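Local structure of minor fimbrium tip subunit Mfa3 (Porphyromonas gingivalis ATCC 33277, 5NF4) at residues L43-R48 with L72-F77; H88-I93 with Y100-K105; G251-A256 with P274-R279. The protein forms part of the tip of the minor fimbriae of a periodontal pathogen, filaments that mediate biofilm formation and adhesion to host cells and other oral bacteria. All blocks are in the same frame, centred on the assembly; numbering follows the deposited sequence.

Contact 1: L43-R48 with L72-F77; sequences LLVNAR and LAMLVF
Met-74 meets Val-45 with its sulfur because CG is anti to the backbone N (chi1 -177°) and the chain runs on almost fully extended to SD, well out from its own strand; a bend at chi3, 68°, then turns the terminal methyl off that line. Val-45 presents CG2, the branch beside its backbone N, and this methyl comes to 4.0 Å from Met-74 SD. The two side chains cross obliquely, and it is the sulfur that makes the closest approach. Two residues on in strand 41-49 and two back in strand 71-78, a second pair meets. Leu-72 also holds its CG anti to the backbone N, and its CD2 branch reaches to 3.7 Å from Ala-47 CB. The short alanine thus receives a methyl from the longer partner, while the CA atoms of Ala-47 and Leu-72 stay 8.9 Å apart and those of Val-45 and Met-74 are 9.6 Å apart. Such spacing is that of side chains meeting between two facing layers, as in a beta-sandwich, and all four residues are buried. Segment 43-48 lies in the propeptide, still present here, and Val-45 and Ala-47 supply part of this buried core; its removal would probably take them away. Strand 41-49 lies between strands 99-106 and 180-205, with Phe-102 bonded through its backbone to Val-45. Opposite it, strand 71-78 is paired with strands 84-91 and 109-117; Phe-115 of the latter touches both Val-45 and Met-74, whereas helix 122-126 covers Ala-73 and Leu-75 on the other side.

Contact 2: H88-I93 with Y100-K105; sequences HFSSSI and YVFTVK
His-88 and Phe-102 form the aromatic part of the contact, a face-to-face stack with centroids 3.9 Å apart and planes only 5° from parallel. The closest atoms are His-88 CG and Phe-102 CE1, at 3.5 Å. Phe-102 owes this position to a chi1 of 59°, which sets CG between the backbone N and the carbonyl carbon and lays the ring flat over the imidazole. A CH-pi contact follows beside it: Ser-90 CB sits over one face of the Tyr-100 ring, 3.9 Å from the centroid and displaced toward the rim. Strands 84-91 and 99-106 do not pair with each other; they belong to the two facing layers of a beta-sandwich, strand 84-91 beside 71-78 and strand 99-106 beside 41-49, and their short segments run at 144°. The hydroxyl groups make close approaches without a hydrogen bond between the segments. Ser-90 OG lies in the plane of the imidazole at its edge and approaches Phe-102 CD2 to 3.8 Å. Tyr-100 OH comes within 3.2 Å of Ser-92 CB and 3.1 Å of Ser-92 N, but the angle at that N-H is too poor for a hydrogen bond; the phenol bonds instead to the backbone O of Val-69.

Contact 3: G251-A256 with P274-R279; sequences GYMPEA and PINFFR
Met-253 and Asn-276 touch by way of the methionine's middle and tip, which both come up against one end of the asparagine amide. At CB the chain points toward the loop carrying Asn-276, 4.2 Å from the amide atom modelled as Asn-276 ND2, and a chi1 of 60° places CG between the backbone N and the carbonyl carbon. CG makes the nearest contact, lying 3.5 Å from the same Asn-276 ND2. From CG the chain bends at chi2, -70°, which takes SD past the amide instead of into it; the sulfur is therefore farther from Asn-276 than the carbons on either side of it. A second bend, at chi3, swings CE back, and this methyl ends 4.0 Å from Asn-276 ND2 as modelled. The other terminal atom of the amide, modelled as OD1, is 3.8 Å from Ala-256 CB, beyond the end of strand 248-254. One end of the amide thus meets Met-253 CG and CE, the other the Ala-256 methyl. The contact lies in the C-terminal, beta-rich half of the chain and joins the end of strand 248-254 to the loop entering strand 277-282, whose Pro-274 follows a cis peptide bond. These two strands are linked only indirectly, through strands 238-242 and 210-216, and Leu-215 of the last also packs on Met-253. The amide is probably turned over in the model. Whichever way it lies, segment 251-256 offers it carbon alone, in van der Waals contact; within its own segment Pro-274 O is 3.2 Å from the atom modelled as Asn-276 OD1, which may be a hydrogen bond if the side chain is turned back.

Contacts 1 and 2 are two parts of one sandwich, their centres about 7 Å apart. Strands 71-78 and 84-91 are antiparallel neighbours, as are 41-49 and 99-106, so each contact bridges the same two layers one strand further along. Probable backbone hydrogen bonds tie them directly: His-88 N lies 2.8 Å from Met-74 O, and Ser-90 N lies the same distance from Leu-72 O. Contact 1 is buried, whereas contact 2 reaches the surface. Contact 3 stands apart, on the opposite side of the chain's centre, about 31 Å from contact 1 and 33 Å from contact 2 between centres. Strand 180-205, broken by a bulge or short loop, pairs with both 41-49 and 248-254, spanning the two regions.

Contact 1: L43-R48 with L72-F77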
loop_
_atom_site.group_PDB
_atom_site.type_symbol
_atom_site.label_atom_id
_atom_site.label_comp_id
_atom_site.label_asym_id
_atom_site.label_seq_id
_atom_site.Cartn_x
_atom_site.Cartn_y
_atom_site.Cartn_z
ATOM N N LEU A 43 -14.593 -3.796 -24.562
ATOM C CA LEU A 43 -13.264 -3.756 -23.974
ATOM C C LEU A 43 -13.012 -5.002 -23.170
ATOM O O LEU A 43 -13.854 -5.377 -22.369
ATOM C CB LEU A 43 -13.103 -2.566 -23.021
ATOM C CG LEU A 43 -12.821 -1.172 -23.519
ATOM C CD1 LEU A 43 -12.494 -0.304 -22.309
ATOM C CD2 LEU A 43 -11.695 -1.213 -24.502
ATOM N N LEU A 44 -11.842 -5.596 -23.362
ATOM C CA LEU A 44 -11.355 -6.681 -22.525
ATOM C C LEU A 44 -10.444 -6.114 -21.450
ATOM O O LEU A 44 -9.384 -5.572 -21.753
ATOM C CB LEU A 44 -10.610 -7.714 -23.358
ATOM C CG LEU A 44 -10.207 -8.968 -22.580
ATOM C CD1 LEU A 44 -11.427 -9.733 -22.122
ATOM C CD2 LEU A 44 -9.323 -9.853 -23.430
ATOM N N VAL A 45 -10.878 -6.241 -20.200
ATOM C CA VAL A 45 -10.159 -5.673 -19.059
ATOM C C VAL A 45 -9.425 -6.837 -18.412
ATOM O O VAL A 45 -10.036 -7.876 -18.124
ATOM C CB VAL A 45 -11.124 -4.974 -18.072
ATOM C CG1 VAL A 45 -10.401 -4.556 -16.772
ATOM C CG2 VAL A 45 -11.735 -3.750 -18.715
ATOM N N ASN A 46 -8.107 -6.702 -18.274
ATOM C CA ASN A 46 -7.305 -7.656 -17.501
ATOM C C ASN A 46 -6.631 -6.939 -16.353
ATOM O O ASN A 46 -5.852 -6.005 -16.584
ATOM C CB ASN A 46 -6.254 -8.341 -18.362
ATOM C CG ASN A 46 -5.783 -9.651 -17.751
ATOM O OD1 ASN A 46 -5.563 -9.748 -16.544
ATOM N ND2 ASN A 46 -5.669 -10.673 -18.575
ATOM N N ALA A 47 -6.957 -7.371 -15.135
ATOM C CA ALA A 47 -6.542 -6.698 -13.903
ATOM C C ALA A 47 -5.869 -7.680 -12.962
ATOM O O ALA A 47 -6.195 -8.867 -12.937
ATOM C CB ALA A 47 -7.734 -6.054 -13.223
ATOM N N ARG A 48 -4.912 -7.180 -12.186
ATOM C CA ARG A 48 -4.142 -8.046 -11.334
ATOM C C ARG A 48 -3.424 -7.181 -10.312
ATOM O O ARG A 48 -3.228 -5.986 -10.540
ATOM C CB ARG A 48 -3.154 -8.866 -12.156
ATOM C CG ARG A 48 -2.162 -8.049 -12.932
ATOM C CD ARG A 48 -1.023 -8.930 -13.389
ATOM N NE ARG A 48 -0.143 -8.250 -14.333
ATOM C CZ ARG A 48 0.801 -7.376 -13.990
ATOM N NH1 ARG A 48 0.999 -7.052 -12.716
ATOM N NH2 ARG A 48 1.547 -6.820 -14.934
ATOM N N LEU A 72 -13.451 -6.912 -6.948
ATOM C CA LEU A 72 -12.924 -5.832 -7.751
ATOM C C LEU A 72 -14.060 -5.040 -8.383
ATOM O O LEU A 72 -14.837 -5.597 -9.153
ATOM C CB LEU A 72 -12.007 -6.391 -8.847
ATOM C CG LEU A 72 -11.423 -5.345 -9.802
ATOM C CD1 LEU A 72 -10.484 -4.404 -9.049
ATOM C CD2 LEU A 72 -10.740 -6.018 -10.983
ATOM N N ALA A 73 -14.139 -3.760 -8.062
ATOM C CA ALA A 73 -15.096 -2.859 -8.698
ATOM C C ALA A 73 -14.385 -1.989 -9.704
ATOM O O ALA A 73 -13.294 -1.485 -9.451
ATOM C CB ALA A 73 -15.801 -1.996 -7.683
ATOM N N MET A 74 -15.005 -1.835 -10.871
ATOM C CA MET A 74 -14.513 -0.928 -11.874
ATOM C C MET A 74 -15.627 0.072 -12.116
ATOM O O MET A 74 -16.770 -0.351 -12.340
ATOM C CB MET A 74 -14.170 -1.654 -13.190
ATOM C CG MET A 74 -13.577 -0.686 -14.222
ATOM S SD MET A 74 -13.407 -1.404 -15.873
ATOM C CE MET A 74 -15.157 -1.538 -16.243
ATOM N N LEU A 75 -15.297 1.353 -12.080
ATOM C CA LEU A 75 -16.260 2.414 -12.384
ATOM C C LEU A 75 -15.609 3.363 -13.395
ATOM O O LEU A 75 -14.454 3.789 -13.239
ATOM C CB LEU A 75 -16.701 3.151 -11.116
ATOM C CG LEU A 75 -17.413 2.309 -10.056
ATOM C CD1 LEU A 75 -16.394 1.810 -9.044
ATOM C CD2 LEU A 75 -18.552 3.097 -9.359
ATOM N N VAL A 76 -16.370 3.683 -14.441
ATOM C CA VAL A 76 -15.862 4.420 -15.592
ATOM C C VAL A 76 -16.718 5.663 -15.796
ATOM O O VAL A 76 -17.964 5.595 -15.744
ATOM C CB VAL A 76 -15.880 3.553 -16.878
ATOM C CG1 VAL A 76 -15.063 4.277 -17.957
ATOM C CG2 VAL A 76 -15.340 2.147 -16.599
ATOM N N PHE A 77 -16.062 6.798 -15.948
ATOM C CA PHE A 77 -16.749 8.072 -16.085
ATOM C C PHE A 77 -16.279 8.862 -17.284
ATOM O O PHE A 77 -15.126 8.778 -17.678
ATOM C CB PHE A 77 -16.543 8.936 -14.828
ATOM C CG PHE A 77 -17.019 8.276 -13.578
ATOM C CD1 PHE A 77 -16.176 7.385 -12.911
ATOM C CD2 PHE A 77 -18.299 8.477 -13.091
ATOM C CE1 PHE A 77 -16.595 6.714 -11.811
ATOM C CE2 PHE A 77 -18.709 7.802 -11.916
ATOM C CZ PHE A 77 -17.856 6.942 -11.295
#

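Contact 2: H88-I93 with Y100-K105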
loop_
_atom_site.group_PDB
_atom_site.type_symbol
_atom_site.label_atom_id
_atom_site.label_comp_id
_atom_site.label_asym_id
_atom_site.label_seq_id
_atom_site.Cartn_x
_atom_site.Cartn_y
_atom_site.Cartn_z
ATOM N N HIS A 88 -18.551 -2.301 -13.333
ATOM C CA HIS A 88 -18.476 -3.742 -13.307
ATOM C C HIS A 88 -18.042 -4.196 -11.931
ATOM O O HIS A 88 -17.212 -3.552 -11.312
ATOM C CB HIS A 88 -17.481 -4.268 -14.343
ATOM C CG HIS A 88 -17.454 -5.751 -14.421
ATOM N ND1 HIS A 88 -18.184 -6.457 -15.354
ATOM C CD2 HIS A 88 -16.833 -6.673 -13.653
ATOM C CE1 HIS A 88 -17.985 -7.748 -15.176
ATOM N NE2 HIS A 88 -17.188 -7.907 -14.135
ATOM N N PHE A 89 -18.594 -5.318 -11.480
ATOM C CA PHE A 89 -18.158 -5.867 -10.196
ATOM C C PHE A 89 -17.774 -7.339 -10.352
ATOM O O PHE A 89 -18.495 -8.133 -10.988
ATOM C CB PHE A 89 -19.248 -5.688 -9.136
ATOM C CG PHE A 89 -18.850 -6.205 -7.802
ATOM C CD1 PHE A 89 -18.019 -5.468 -7.001
ATOM C CD2 PHE A 89 -19.294 -7.449 -7.371
ATOM C CE1 PHE A 89 -17.634 -5.951 -5.722
ATOM C CE2 PHE A 89 -18.919 -7.945 -6.118
ATOM C CZ PHE A 89 -18.081 -7.202 -5.313
ATOM N N SER A 90 -16.605 -7.702 -9.822
ATOM C CA SER A 90 -16.152 -9.104 -9.867
ATOM C C SER A 90 -15.909 -9.589 -8.459
ATOM O O SER A 90 -15.493 -8.820 -7.618
ATOM C CB SER A 90 -14.854 -9.261 -10.659
ATOM O OG SER A 90 -14.884 -8.573 -11.888
ATOM N N SER A 91 -16.153 -10.870 -8.239
ATOM C CA SER A 91 -15.802 -11.488 -6.970
ATOM C C SER A 91 -15.384 -12.929 -7.215
ATOM O O SER A 91 -15.749 -13.551 -8.217
ATOM C CB SER A 91 -16.967 -11.396 -5.974
ATOM O OG SER A 91 -18.098 -12.093 -6.445
ATOM N N SER A 92 -14.574 -13.441 -6.302
ATOM C CA SER A 92 -14.136 -14.811 -6.376
ATOM C C SER A 92 -14.722 -15.487 -5.163
ATOM O O SER A 92 -14.472 -15.072 -4.025
ATOM C CB SER A 92 -12.613 -14.908 -6.409
ATOM O OG SER A 92 -12.183 -16.255 -6.463
ATOM N N ILE A 93 -15.558 -16.483 -5.427
ATOM C CA ILE A 93 -16.173 -17.270 -4.377
ATOM C C ILE A 93 -15.052 -17.885 -3.553
ATOM O O ILE A 93 -15.162 -18.047 -2.339
ATOM C CB ILE A 93 -17.110 -18.357 -4.960
ATOM C CG1 ILE A 93 -17.771 -19.165 -3.837
ATOM C CG2 ILE A 93 -16.358 -19.260 -5.944
ATOM C CD1 ILE A 93 -18.735 -18.355 -2.992
ATOM N N TYR A 100 -8.378 -10.855 -12.668
ATOM C CA TYR A 100 -9.714 -10.865 -13.251
ATOM C C TYR A 100 -9.610 -10.496 -14.707
ATOM O O TYR A 100 -8.879 -9.585 -15.067
ATOM C CB TYR A 100 -10.650 -9.891 -12.520
ATOM C CG TYR A 100 -11.060 -10.426 -11.173
ATOM C CD1 TYR A 100 -12.032 -11.409 -11.061
ATOM C CD2 TYR A 100 -10.437 -9.993 -10.021
ATOM C CE1 TYR A 100 -12.389 -11.913 -9.827
ATOM C CE2 TYR A 100 -10.782 -10.489 -8.795
ATOM C CZ TYR A 100 -11.755 -11.447 -8.697
ATOM O OH TYR A 100 -12.092 -11.943 -7.454
ATOM N N VAL A 101 -10.300 -11.243 -15.553
ATOM C CA VAL A 101 -10.419 -10.843 -16.935
ATOM C C VAL A 101 -11.912 -10.863 -17.280
ATOM O O VAL A 101 -12.611 -11.848 -17.014
ATOM C CB VAL A 101 -9.589 -11.771 -17.844
ATOM C CG1 VAL A 101 -9.955 -13.205 -17.613
ATOM C CG2 VAL A 101 -9.790 -11.410 -19.328
ATOM N N PHE A 102 -12.398 -9.762 -17.849
ATOM C CA PHE A 102 -13.814 -9.656 -18.198
ATOM C C PHE A 102 -14.036 -8.652 -19.330
ATOM O O PHE A 102 -13.205 -7.779 -19.562
ATOM C CB PHE A 102 -14.638 -9.249 -16.968
ATOM C CG PHE A 102 -14.231 -7.939 -16.346
ATOM C CD1 PHE A 102 -14.760 -6.720 -16.781
ATOM C CD2 PHE A 102 -13.330 -7.913 -15.291
ATOM C CE1 PHE A 102 -14.389 -5.509 -16.191
ATOM C CE2 PHE A 102 -12.953 -6.719 -14.706
ATOM C CZ PHE A 102 -13.489 -5.507 -15.139
ATOM N N THR A 103 -15.174 -8.772 -19.993
ATOM C CA THR A 103 -15.531 -7.868 -21.081
ATOM C C THR A 103 -16.585 -6.849 -20.641
ATOM O O THR A 103 -17.523 -7.209 -19.961
ATOM C CB THR A 103 -16.034 -8.681 -22.235
ATOM O OG1 THR A 103 -15.006 -9.606 -22.613
ATOM C CG2 THR A 103 -16.378 -7.779 -23.414
ATOM N N VAL A 104 -16.418 -5.584 -21.023
ATOM C CA VAL A 104 -17.387 -4.532 -20.721
ATOM C C VAL A 104 -17.788 -3.823 -22.032
ATOM O O VAL A 104 -16.966 -3.664 -22.933
ATOM C CB VAL A 104 -16.842 -3.493 -19.721
ATOM C CG1 VAL A 104 -15.696 -2.706 -20.319
ATOM C CG2 VAL A 104 -17.935 -2.541 -19.301
ATOM N N LYS A 105 -19.049 -3.420 -22.122
ATOM C CA LYS A 105 -19.555 -2.647 -23.272
ATOM C C LYS A 105 -19.766 -1.194 -22.839
ATOM O O LYS A 105 -20.290 -0.947 -21.759
ATOM C CB LYS A 105 -20.853 -3.252 -23.771
ATOM C CG LYS A 105 -21.519 -2.500 -24.908
ATOM C CD LYS A 105 -22.828 -3.201 -25.270
ATOM C CE LYS A 105 -23.857 -2.240 -25.827
ATOM N NZ LYS A 105 -25.103 -2.946 -26.252
#

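Contact 3: G251-A256 with P274-R279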
loop_
_atom_site.group_PDB
_atom_site.type_symbol
_atom_site.label_atom_id
_atom_site.label_comp_id
_atom_site.label_asym_id
_atom_site.label_seq_id
_atom_site.Cartn_x
_atom_site.Cartn_y
_atom_site.Cartn_z
ATOM N N GLY A 251 5.352 -7.167 9.097
ATOM C CA GLY A 251 4.152 -6.399 9.351
ATOM C C GLY A 251 3.787 -5.537 8.147
ATOM O O GLY A 251 4.506 -5.477 7.131
ATOM N N TYR A 252 2.663 -4.851 8.262
ATOM C CA TYR A 252 2.200 -3.963 7.200
ATOM C C TYR A 252 1.639 -2.694 7.794
ATOM O O TYR A 252 1.182 -2.679 8.926
ATOM C CB TYR A 252 1.125 -4.649 6.330
ATOM C CG TYR A 252 1.520 -6.017 5.849
ATOM C CD1 TYR A 252 1.324 -7.142 6.641
ATOM C CD2 TYR A 252 2.117 -6.196 4.609
ATOM C CE1 TYR A 252 1.681 -8.383 6.199
ATOM C CE2 TYR A 252 2.465 -7.445 4.171
ATOM C CZ TYR A 252 2.259 -8.531 4.975
ATOM O OH TYR A 252 2.622 -9.792 4.568
ATOM N N MET A 253 1.667 -1.614 7.027
ATOM C CA MET A 253 1.079 -0.388 7.510
ATOM C C MET A 253 0.617 0.500 6.360
ATOM O O MET A 253 1.168 0.437 5.250
ATOM C CB MET A 253 2.051 0.414 8.375
ATOM C CG MET A 253 3.321 0.844 7.711
ATOM S SD MET A 253 4.498 -0.486 7.354
ATOM C CE MET A 253 6.020 0.476 7.612
ATOM N N PRO A 254 -0.373 1.335 6.643
ATOM C CA PRO A 254 -0.784 2.222 5.554
ATOM C C PRO A 254 0.279 3.249 5.192
ATOM O O PRO A 254 1.143 3.593 5.994
ATOM C CB PRO A 254 -2.020 2.903 6.103
ATOM C CG PRO A 254 -2.476 2.058 7.248
ATOM C CD PRO A 254 -1.206 1.534 7.842
ATOM N N GLU A 255 0.211 3.728 3.961
ATOM C CA GLU A 255 0.974 4.895 3.558
ATOM C C GLU A 255 0.895 5.978 4.613
ATOM O O GLU A 255 -0.169 6.218 5.182
ATOM C CB GLU A 255 0.433 5.404 2.210
ATOM C CG GLU A 255 1.122 6.605 1.664
ATOM C CD GLU A 255 0.634 6.866 0.278
ATOM O OE1 GLU A 255 1.200 6.265 -0.666
ATOM O OE2 GLU A 255 -0.352 7.621 0.160
ATOM N N ALA A 256 2.021 6.627 4.873
ATOM C CA ALA A 256 2.089 7.692 5.846
ATOM C C ALA A 256 3.008 8.779 5.352
ATOM O O ALA A 256 4.212 8.558 5.192
ATOM C CB ALA A 256 2.571 7.157 7.219
ATOM N N PRO A 274 4.678 11.915 13.051
ATOM C CA PRO A 274 4.119 10.699 12.459
ATOM C C PRO A 274 5.153 9.709 11.925
ATOM O O PRO A 274 4.803 8.828 11.145
ATOM C CB PRO A 274 3.273 11.249 11.286
ATOM C CG PRO A 274 4.120 12.454 10.809
ATOM C CD PRO A 274 4.742 13.033 12.076
ATOM N N ILE A 275 6.410 9.848 12.326
ATOM C CA ILE A 275 7.432 8.945 11.827
ATOM C C ILE A 275 7.144 7.513 12.287
ATOM O O ILE A 275 6.969 7.251 13.472
ATOM C CB ILE A 275 8.864 9.374 12.277
ATOM C CG1 ILE A 275 9.201 10.731 11.659
ATOM C CG2 ILE A 275 9.920 8.307 11.893
ATOM C CD1 ILE A 275 10.501 11.379 12.166
ATOM N N ASN A 276 7.106 6.588 11.333
ATOM C CA ASN A 276 7.012 5.166 11.634
ATOM C C ASN A 276 8.361 4.617 12.066
ATOM O O ASN A 276 9.382 4.948 11.477
ATOM C CB ASN A 276 6.537 4.378 10.410
ATOM C CG ASN A 276 5.109 4.674 10.020
ATOM O OD1 ASN A 276 4.584 5.808 10.143
ATOM N ND2 ASN A 276 4.463 3.652 9.557
ATOM N N PHE A 277 8.391 3.788 13.104
ATOM C CA PHE A 277 9.636 3.139 13.461
ATOM C C PHE A 277 9.343 1.777 14.028
ATOM O O PHE A 277 8.212 1.517 14.452
ATOM C CB PHE A 277 10.431 3.977 14.486
ATOM C CG PHE A 277 9.764 4.115 15.841
ATOM C CD1 PHE A 277 8.788 5.086 16.057
ATOM C CD2 PHE A 277 10.160 3.321 16.927
ATOM C CE1 PHE A 277 8.190 5.246 17.319
ATOM C CE2 PHE A 277 9.576 3.480 18.154
ATOM C CZ PHE A 277 8.604 4.447 18.369
ATOM N N PHE A 278 10.349 0.906 14.031
ATOM C CA PHE A 278 10.184 -0.351 14.729
ATOM C C PHE A 278 11.147 -0.381 15.899
ATOM O O PHE A 278 12.231 0.209 15.873
ATOM C CB PHE A 278 10.325 -1.588 13.814
ATOM C CG PHE A 278 11.658 -1.769 13.135
ATOM C CD1 PHE A 278 12.632 -2.571 13.697
ATOM C CD2 PHE A 278 11.896 -1.228 11.878
ATOM C CE1 PHE A 278 13.851 -2.792 13.042
ATOM C CE2 PHE A 278 13.118 -1.445 11.228
ATOM C CZ PHE A 278 14.084 -2.225 11.803
ATOM N N ARG A 279 10.647 -0.984 16.960
ATOM C CA ARG A 279 11.359 -1.105 18.224
ATOM C C ARG A 279 11.792 -2.537 18.473
ATOM O O ARG A 279 10.960 -3.442 18.528
ATOM C CB ARG A 279 10.453 -0.609 19.335
ATOM C CG ARG A 279 10.957 -0.918 20.714
ATOM C CD ARG A 279 10.103 -0.216 21.745
ATOM N NE ARG A 279 10.320 1.226 21.726
ATOM C CZ ARG A 279 9.373 2.145 21.904
ATOM N NH1 ARG A 279 8.104 1.791 22.089
ATOM N NH2 ARG A 279 9.704 3.435 21.884
#